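Local coordinates for 3-oxoacyl-[acyl-carrier-protein] synthase 2 (Rickettsia rickettsii, PDB 4JGA) that probably catalyses the decarboxylative condensation of malonyl-ACP with a growing acyl chain, the elongation step of bacterial fatty acid synthesis, at residues Thr21-Val26 with Gly259-Glu264; Gly123-Ser128 with Asp205-Gly210. All coordinates share one frame; numbering follows the deposited sequence.

In the fold
From the N terminus the chain first lays down strand 18-26, which supplies one half of contact 1 and waits more than 230 residues for its partner, strand 257-265. Within that long excursion strand 122-127 forms, helices and the short strand 178-179 follow, and strand 206-213 returns beside 122-127 as contact 2, so the smaller loop lies wholly within the larger one. The two contacts meet in one mixed sheet, in the order 122-127, 206-213, 257-265, 18-26. Strands 206-213 and 257-265 are antiparallel neighbours: Leu-263 O lies 2.8 Å from Met-207 N, a probable hydrogen bond, and Val-262 packs on Val-206. All four segments belong to the N-terminal ketoacyl synthase domain.

Contact 1 of 2, residues Thr21-Val26 with Gly259-Glu264; sequences TGLGLV and GVVVLE
Gly-22 to Leu-25 pair with Val-262 to Gly-259, antiparallel, the strand directions 173° apart. Among the backbone bonds, Gly-22 and Val-262 form a hydrogen-bonded pair through Val-262 N to Gly-22 O (3.0 Å). The return bond to Val-262 O comes from Thr-21 N at 2.9 Å. Thr-21 and Gly-22 thus both face Val-262, a classic beta bulge. Farther along, Val-260 N reaches Gly-24 O in a nearly straight bond, whereas Gly-24 N to Val-260 O is weak because it is bent to 129°.

The polar side-chain contact lies at the bulge. Thr-21 OG1, set between its own N and carbonyl carbon (chi1 61°), donates to Glu-264 OE1 at 3.0 Å, nearly in line with that C-O bond. Val-262 CG1 packs beside the same hydroxyl, 3.4 Å from Thr-21 OG1. Glu-264 OE2 is held by His-268 and Arg-272, so both carboxylate oxygens are engaged in this buried site.

Apolar contact is modest. On the other face Leu-23 CD2 meets Val-261 CG1 (4.0 Å) and Leu-25 CD2 lies over Gly-259 CA, under helix 368-382. Helix 93-109 packs on the Val-260 and Val-262 face. This bulged strand pair, covered by helices on both faces, is consistent with the layered alpha/beta core of the thiolase fold expected for a ketoacyl synthase.

Contact 2 of 2, residues Gly123-Ser128 with Asp205-Gly210; sequences GLILGS and DVMIAG
Gly-123 to Gly-127 run parallel to Val-206 to Gly-210, 9° between their directions, and five backbone hydrogen bonds alternate between the strands, from Gly-123 N to Val-206 O (3.0 Å) at one end to Gly-127 N to Gly-210 O (2.9 Å) at the other. Ile-208 uses both its N and its O, giving to Gly-123 O and accepting from Ile-125 N; Leu-124 CA-H also points at Ile-208 O.

Met-207 carries one face. Its chain bends at chi2 (-71°) and chi3 (-68°), which folds the thioether back over the neighbouring strand: SD rests on Gly-123 CA at 3.4 Å, tight against a residue without a side chain, and the methyl CE reaches Ile-125 CG1 at 3.6 Å and the backbone at Leu-124 N. The Met-207 and Ile-125 side chains cross at a slant, and Ala-209 CB sits against Ile-125 O farther on. Helix 187-200 covers this face, with Ala-195 against Met-207 and Ala-209.

Leu-124 and Ile-208 occupy the other face, side by side and pointing the same way, Leu-124 CG 4.1 Å from Ile-208 CB. Leu-126 leans its CD2 across to Gly-210 N (3.5 Å), over another glycine, while its CD1 approaches Ile-208 CG2 more loosely at 4.3 Å. Helix 163-172 packs on both leucines, and Val-260 of the next strand touches Leu-126 and Ile-208. The connection between these parallel strands runs through strand 178-179 and several helices, of which 163-172 and 187-200 pack on the pair's two faces, as fits the N-terminal half of a thiolase-fold ketoacyl synthase.

Contact 1 of 2, residues Thr21-Val26 with Gly259-Glu264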
ATOM      1  N   THR A  21     -12.339 -17.716  -7.793  1.00 11.25           N
ATOM      2  CA  THR A  21     -12.541 -19.075  -7.350  1.00 11.91           C
ATOM      3  C   THR A  21     -12.728 -19.227  -5.836  1.00 12.11           C
ATOM      4  O   THR A  21     -12.878 -20.356  -5.363  1.00 13.00           O
ATOM      5  CB  THR A  21     -11.368 -19.976  -7.780  1.00 12.35           C
ATOM      6  OG1 THR A  21     -10.138 -19.487  -7.194  1.00 12.03           O
ATOM      7  CG2 THR A  21     -11.224 -19.978  -9.332  1.00 12.49           C
ATOM      8  N   GLY A  22     -12.723 -18.134  -5.074  1.00 11.60           N
ATOM      9  CA  GLY A  22     -12.961 -18.199  -3.618  1.00 11.65           C
ATOM     10  C   GLY A  22     -13.406 -16.871  -3.038  1.00 11.14           C
ATOM     11  O   GLY A  22     -12.926 -15.834  -3.481  1.00 10.62           O
ATOM     12  N   LEU A  23     -14.320 -16.914  -2.056  1.00 11.36           N
ATOM     13  CA  LEU A  23     -14.857 -15.725  -1.394  1.00 11.00           C
ATOM     14  C   LEU A  23     -14.753 -15.851   0.112  1.00 11.34           C
ATOM     15  O   LEU A  23     -14.948 -16.939   0.678  1.00 11.78           O
ATOM     16  CB  LEU A  23     -16.313 -15.483  -1.729  1.00 11.20           C
ATOM     17  CG  LEU A  23     -16.754 -15.580  -3.197  1.00 11.36           C
ATOM     18  CD1 LEU A  23     -18.272 -15.486  -3.291  1.00 11.71           C
ATOM     19  CD2 LEU A  23     -16.095 -14.489  -4.047  1.00 10.78           C
ATOM     20  N   GLY A  24     -14.418 -14.726   0.755  1.00 11.03           N
ATOM     21  CA  GLY A  24     -14.302 -14.637   2.219  1.00 11.47           C
ATOM     22  C   GLY A  24     -14.800 -13.301   2.740  1.00 11.32           C
ATOM     23  O   GLY A  24     -14.438 -12.240   2.183  1.00 10.66           O
ATOM     24  N   LEU A  25     -15.603 -13.334   3.812  1.00 11.90           N
ATOM     25  CA  LEU A  25     -16.204 -12.118   4.369  1.00 11.95           C
ATOM     26  C   LEU A  25     -16.275 -12.121   5.882  1.00 12.42           C
ATOM     27  O   LEU A  25     -16.664 -13.117   6.490  1.00 13.23           O
ATOM     28  CB  LEU A  25     -17.633 -11.926   3.831  1.00 12.10           C
ATOM     29  CG  LEU A  25     -17.795 -11.362   2.450  1.00 11.67           C
ATOM     30  CD1 LEU A  25     -19.269 -11.429   2.051  1.00 12.09           C
ATOM     31  CD2 LEU A  25     -17.285  -9.926   2.350  1.00 11.19           C
ATOM     32  N   VAL A  26     -15.905 -10.990   6.481  1.00 12.12           N
ATOM     33  CA  VAL A  26     -16.250 -10.657   7.862  1.00 12.67           C
ATOM     34  C   VAL A  26     -16.861  -9.266   7.832  1.00 12.31           C
ATOM     35  O   VAL A  26     -16.178  -8.294   7.488  1.00 11.82           O
ATOM     36  CB  VAL A  26     -15.042 -10.652   8.797  1.00 13.05           C
ATOM     37  CG1 VAL A  26     -15.460 -10.289  10.214  1.00 13.77           C
ATOM     38  CG2 VAL A  26     -14.394 -12.029   8.788  1.00 13.61           C
ATOM     39  N   GLY A 259     -12.955  -8.297   3.335  1.00  9.52           N
ATOM     40  CA  GLY A 259     -13.408  -9.016   2.163  1.00  9.61           C
ATOM     41  C   GLY A 259     -12.191  -9.450   1.364  1.00  9.34           C
ATOM     42  O   GLY A 259     -11.375  -8.636   0.993  1.00  9.02           O
ATOM     43  N   VAL A 260     -12.062 -10.753   1.159  1.00  9.69           N
ATOM     44  CA  VAL A 260     -10.937 -11.330   0.454  1.00  9.46           C
ATOM     45  C   VAL A 260     -11.442 -12.302  -0.575  1.00  9.70           C
ATOM     46  O   VAL A 260     -12.399 -13.038  -0.326  1.00 10.37           O
ATOM     47  CB  VAL A 260      -9.970 -12.024   1.423  1.00  9.63           C
ATOM     48  CG1 VAL A 260      -8.841 -12.675   0.648  1.00  9.90           C
ATOM     49  CG2 VAL A 260      -9.395 -10.998   2.392  1.00  9.42           C
ATOM     50  N   VAL A 261     -10.776 -12.323  -1.731  1.00  9.58           N
ATOM     51  CA  VAL A 261     -11.068 -13.291  -2.804  1.00  9.67           C
ATOM     52  C   VAL A 261      -9.815 -14.035  -3.247  1.00  9.77           C
ATOM     53  O   VAL A 261      -8.691 -13.581  -3.017  1.00  9.48           O
ATOM     54  CB  VAL A 261     -11.748 -12.611  -4.028  1.00  9.53           C
ATOM     55  CG1 VAL A 261     -13.058 -11.933  -3.622  1.00  9.39           C
ATOM     56  CG2 VAL A 261     -10.835 -11.584  -4.695  1.00  9.08           C
ATOM     57  N   VAL A 262     -10.032 -15.197  -3.838  1.00 10.04           N
ATOM     58  CA  VAL A 262      -9.028 -15.893  -4.611  1.00 10.20           C
ATOM     59  C   VAL A 262      -9.337 -15.650  -6.090  1.00 10.24           C
ATOM     60  O   VAL A 262     -10.448 -15.911  -6.566  1.00 10.22           O
ATOM     61  CB  VAL A 262      -9.000 -17.406  -4.324  1.00 10.79           C
ATOM     62  CG1 VAL A 262      -7.867 -18.093  -5.067  1.00 11.10           C
ATOM     63  CG2 VAL A 262      -8.864 -17.642  -2.813  1.00 10.83           C
ATOM     64  N   LEU A 263      -8.330 -15.092  -6.772  1.00 10.06           N
ATOM     65  CA  LEU A 263      -8.316 -14.950  -8.222  1.00 10.24           C
ATOM     66  C   LEU A 263      -7.344 -15.950  -8.808  1.00 10.73           C
ATOM     67  O   LEU A 263      -6.315 -16.273  -8.214  1.00 10.66           O
ATOM     68  CB  LEU A 263      -7.917 -13.545  -8.658  1.00  9.70           C
ATOM     69  CG  LEU A 263      -8.728 -12.368  -8.103  1.00  9.33           C
ATOM     70  CD1 LEU A 263      -8.220 -11.094  -8.777  1.00  9.00           C
ATOM     71  CD2 LEU A 263     -10.245 -12.537  -8.280  1.00  9.55           C
ATOM     72  N   GLU A 264      -7.664 -16.417 -10.002  1.00 11.15           N
ATOM     73  CA  GLU A 264      -6.950 -17.511 -10.578  1.00 11.78           C
ATOM     74  C   GLU A 264      -6.969 -17.449 -12.093  1.00 12.31           C
ATOM     75  O   GLU A 264      -7.982 -17.062 -12.710  1.00 12.21           O
ATOM     76  CB  GLU A 264      -7.565 -18.797 -10.048  1.00 12.17           C
ATOM     77  CG  GLU A 264      -6.846 -20.081 -10.468  1.00 12.90           C
ATOM     78  CD  GLU A 264      -7.299 -21.292  -9.650  1.00 13.41           C
ATOM     79  OE1 GLU A 264      -8.202 -21.129  -8.779  1.00 12.89           O
ATOM     80  OE2 GLU A 264      -6.728 -22.389  -9.876  1.00 14.01           O
TER

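Contact 2 of 2, residues Gly123-Ser128 with Asp205-Gly210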
ATOM      1  N   GLY A 123       0.473 -15.585  -5.140  1.00  8.11           N
ATOM      2  CA  GLY A 123       0.812 -14.326  -4.543  1.00  7.91           C
ATOM      3  C   GLY A 123      -0.365 -13.751  -3.767  1.00  7.80           C
ATOM      4  O   GLY A 123      -1.446 -14.314  -3.736  1.00  7.89           O
ATOM      5  N   LEU A 124      -0.122 -12.590  -3.162  1.00  7.74           N
ATOM      6  CA  LEU A 124      -1.116 -11.880  -2.367  1.00  7.69           C
ATOM      7  C   LEU A 124      -1.020 -10.345  -2.600  1.00  7.40           C
ATOM      8  O   LEU A 124       0.082  -9.782  -2.694  1.00  7.18           O
ATOM      9  CB  LEU A 124      -0.913 -12.150  -0.871  1.00  8.03           C
ATOM     10  CG  LEU A 124      -0.698 -13.600  -0.411  1.00  8.49           C
ATOM     11  CD1 LEU A 124       0.767 -13.964  -0.471  1.00  8.60           C
ATOM     12  CD2 LEU A 124      -1.211 -13.800   1.010  1.00  8.69           C
ATOM     13  N   ILE A 125      -2.191  -9.705  -2.641  1.00  7.24           N
ATOM     14  CA  ILE A 125      -2.317  -8.258  -2.557  1.00  7.10           C
ATOM     15  C   ILE A 125      -3.473  -7.972  -1.609  1.00  7.16           C
ATOM     16  O   ILE A 125      -4.661  -7.964  -1.997  1.00  7.27           O
ATOM     17  CB  ILE A 125      -2.551  -7.572  -3.913  1.00  7.05           C
ATOM     18  CG1 ILE A 125      -1.424  -7.918  -4.896  1.00  7.06           C
ATOM     19  CG2 ILE A 125      -2.581  -6.058  -3.725  1.00  6.93           C
ATOM     20  CD1 ILE A 125      -1.523  -7.169  -6.221  1.00  7.15           C
ATOM     21  N   LEU A 126      -3.093  -7.776  -0.359  1.00  7.14           N
ATOM     22  CA  LEU A 126      -4.021  -7.570   0.724  1.00  7.40           C
ATOM     23  C   LEU A 126      -3.692  -6.212   1.370  1.00  7.47           C
ATOM     24  O   LEU A 126      -2.538  -5.899   1.663  1.00  7.25           O
ATOM     25  CB  LEU A 126      -3.973  -8.721   1.753  1.00  7.50           C
ATOM     26  CG  LEU A 126      -4.396 -10.082   1.260  1.00  7.59           C
ATOM     27  CD1 LEU A 126      -4.012 -11.158   2.246  1.00  7.87           C
ATOM     28  CD2 LEU A 126      -5.898 -10.087   1.027  1.00  7.91           C
ATOM     29  N   GLY A 127      -4.722  -5.382   1.513  1.00  7.76           N
ATOM     30  CA  GLY A 127      -4.499  -4.012   1.986  1.00  7.85           C
ATOM     31  C   GLY A 127      -5.435  -3.573   3.087  1.00  8.08           C
ATOM     32  O   GLY A 127      -6.322  -4.329   3.534  1.00  8.31           O
ATOM     33  N   SER A 128      -5.190  -2.338   3.517  1.00  8.16           N
ATOM     34  CA  SER A 128      -6.022  -1.601   4.455  1.00  8.55           C
ATOM     35  C   SER A 128      -5.860  -0.113   4.138  1.00  8.61           C
ATOM     36  O   SER A 128      -4.852   0.292   3.584  1.00  8.83           O
ATOM     37  CB  SER A 128      -5.585  -1.891   5.889  1.00  8.49           C
ATOM     38  OG  SER A 128      -6.489  -1.310   6.821  1.00  8.62           O
ATOM     39  N   ASP A 205      -0.155 -17.422 -10.955  1.00 10.20           N
ATOM     40  CA  ASP A 205      -1.325 -18.214 -11.338  1.00 10.78           C
ATOM     41  C   ASP A 205      -2.512 -18.043 -10.421  1.00 10.35           C
ATOM     42  O   ASP A 205      -3.666 -18.198 -10.853  1.00 10.24           O
ATOM     43  CB  ASP A 205      -0.958 -19.690 -11.378  1.00 11.63           C
ATOM     44  CG  ASP A 205       0.078 -19.992 -12.420  1.00 12.49           C
ATOM     45  OD1 ASP A 205       0.002 -19.399 -13.513  1.00 13.35           O
ATOM     46  OD2 ASP A 205       0.923 -20.864 -12.185  1.00 13.61           O
ATOM     47  N   VAL A 206      -2.236 -17.788  -9.146  1.00  9.89           N
ATOM     48  CA  VAL A 206      -3.300 -17.570  -8.143  1.00  9.72           C
ATOM     49  C   VAL A 206      -2.942 -16.346  -7.301  1.00  9.21           C
ATOM     50  O   VAL A 206      -1.768 -16.101  -7.018  1.00  8.70           O
ATOM     51  CB  VAL A 206      -3.453 -18.795  -7.237  1.00 10.15           C
ATOM     52  CG1 VAL A 206      -4.533 -18.574  -6.177  1.00 10.32           C
ATOM     53  CG2 VAL A 206      -3.768 -20.020  -8.077  1.00 10.78           C
ATOM     54  N   MET A 207      -3.952 -15.547  -6.941  1.00  9.23           N
ATOM     55  CA  MET A 207      -3.726 -14.391  -6.058  1.00  8.91           C
ATOM     56  C   MET A 207      -4.786 -14.312  -4.983  1.00  8.82           C
ATOM     57  O   MET A 207      -5.956 -14.530  -5.244  1.00  9.13           O
ATOM     58  CB  MET A 207      -3.691 -13.077  -6.819  1.00  8.66           C
ATOM     59  CG  MET A 207      -2.553 -12.953  -7.831  1.00  8.66           C
ATOM     60  SD  MET A 207      -0.917 -12.776  -7.084  1.00  8.54           S
ATOM     61  CE  MET A 207      -1.081 -11.169  -6.373  1.00  8.47           C
ATOM     62  N   ILE A 208      -4.334 -14.033  -3.767  1.00  8.35           N
ATOM     63  CA  ILE A 208      -5.213 -13.786  -2.657  1.00  8.15           C
ATOM     64  C   ILE A 208      -5.302 -12.272  -2.541  1.00  7.84           C
ATOM     65  O   ILE A 208      -4.265 -11.593  -2.326  1.00  7.55           O
ATOM     66  CB  ILE A 208      -4.616 -14.359  -1.348  1.00  8.11           C
ATOM     67  CG1 ILE A 208      -4.134 -15.810  -1.514  1.00  8.46           C
ATOM     68  CG2 ILE A 208      -5.641 -14.271  -0.255  1.00  8.30           C
ATOM     69  CD1 ILE A 208      -5.089 -16.764  -2.210  1.00  8.75           C
ATOM     70  N   ALA A 209      -6.496 -11.720  -2.707  1.00  7.79           N
ATOM     71  CA  ALA A 209      -6.616 -10.269  -2.759  1.00  7.59           C
ATOM     72  C   ALA A 209      -7.818  -9.675  -2.065  1.00  7.73           C
ATOM     73  O   ALA A 209      -8.894 -10.266  -2.028  1.00  8.10           O
ATOM     74  CB  ALA A 209      -6.595  -9.816  -4.214  1.00  7.66           C
ATOM     75  N   GLY A 210      -7.636  -8.468  -1.552  1.00  7.72           N
ATOM     76  CA  GLY A 210      -8.727  -7.708  -0.929  1.00  8.01           C
ATOM     77  C   GLY A 210      -8.237  -6.756   0.150  1.00  7.85           C
ATOM     78  O   GLY A 210      -7.075  -6.333   0.157  1.00  7.65           O
TER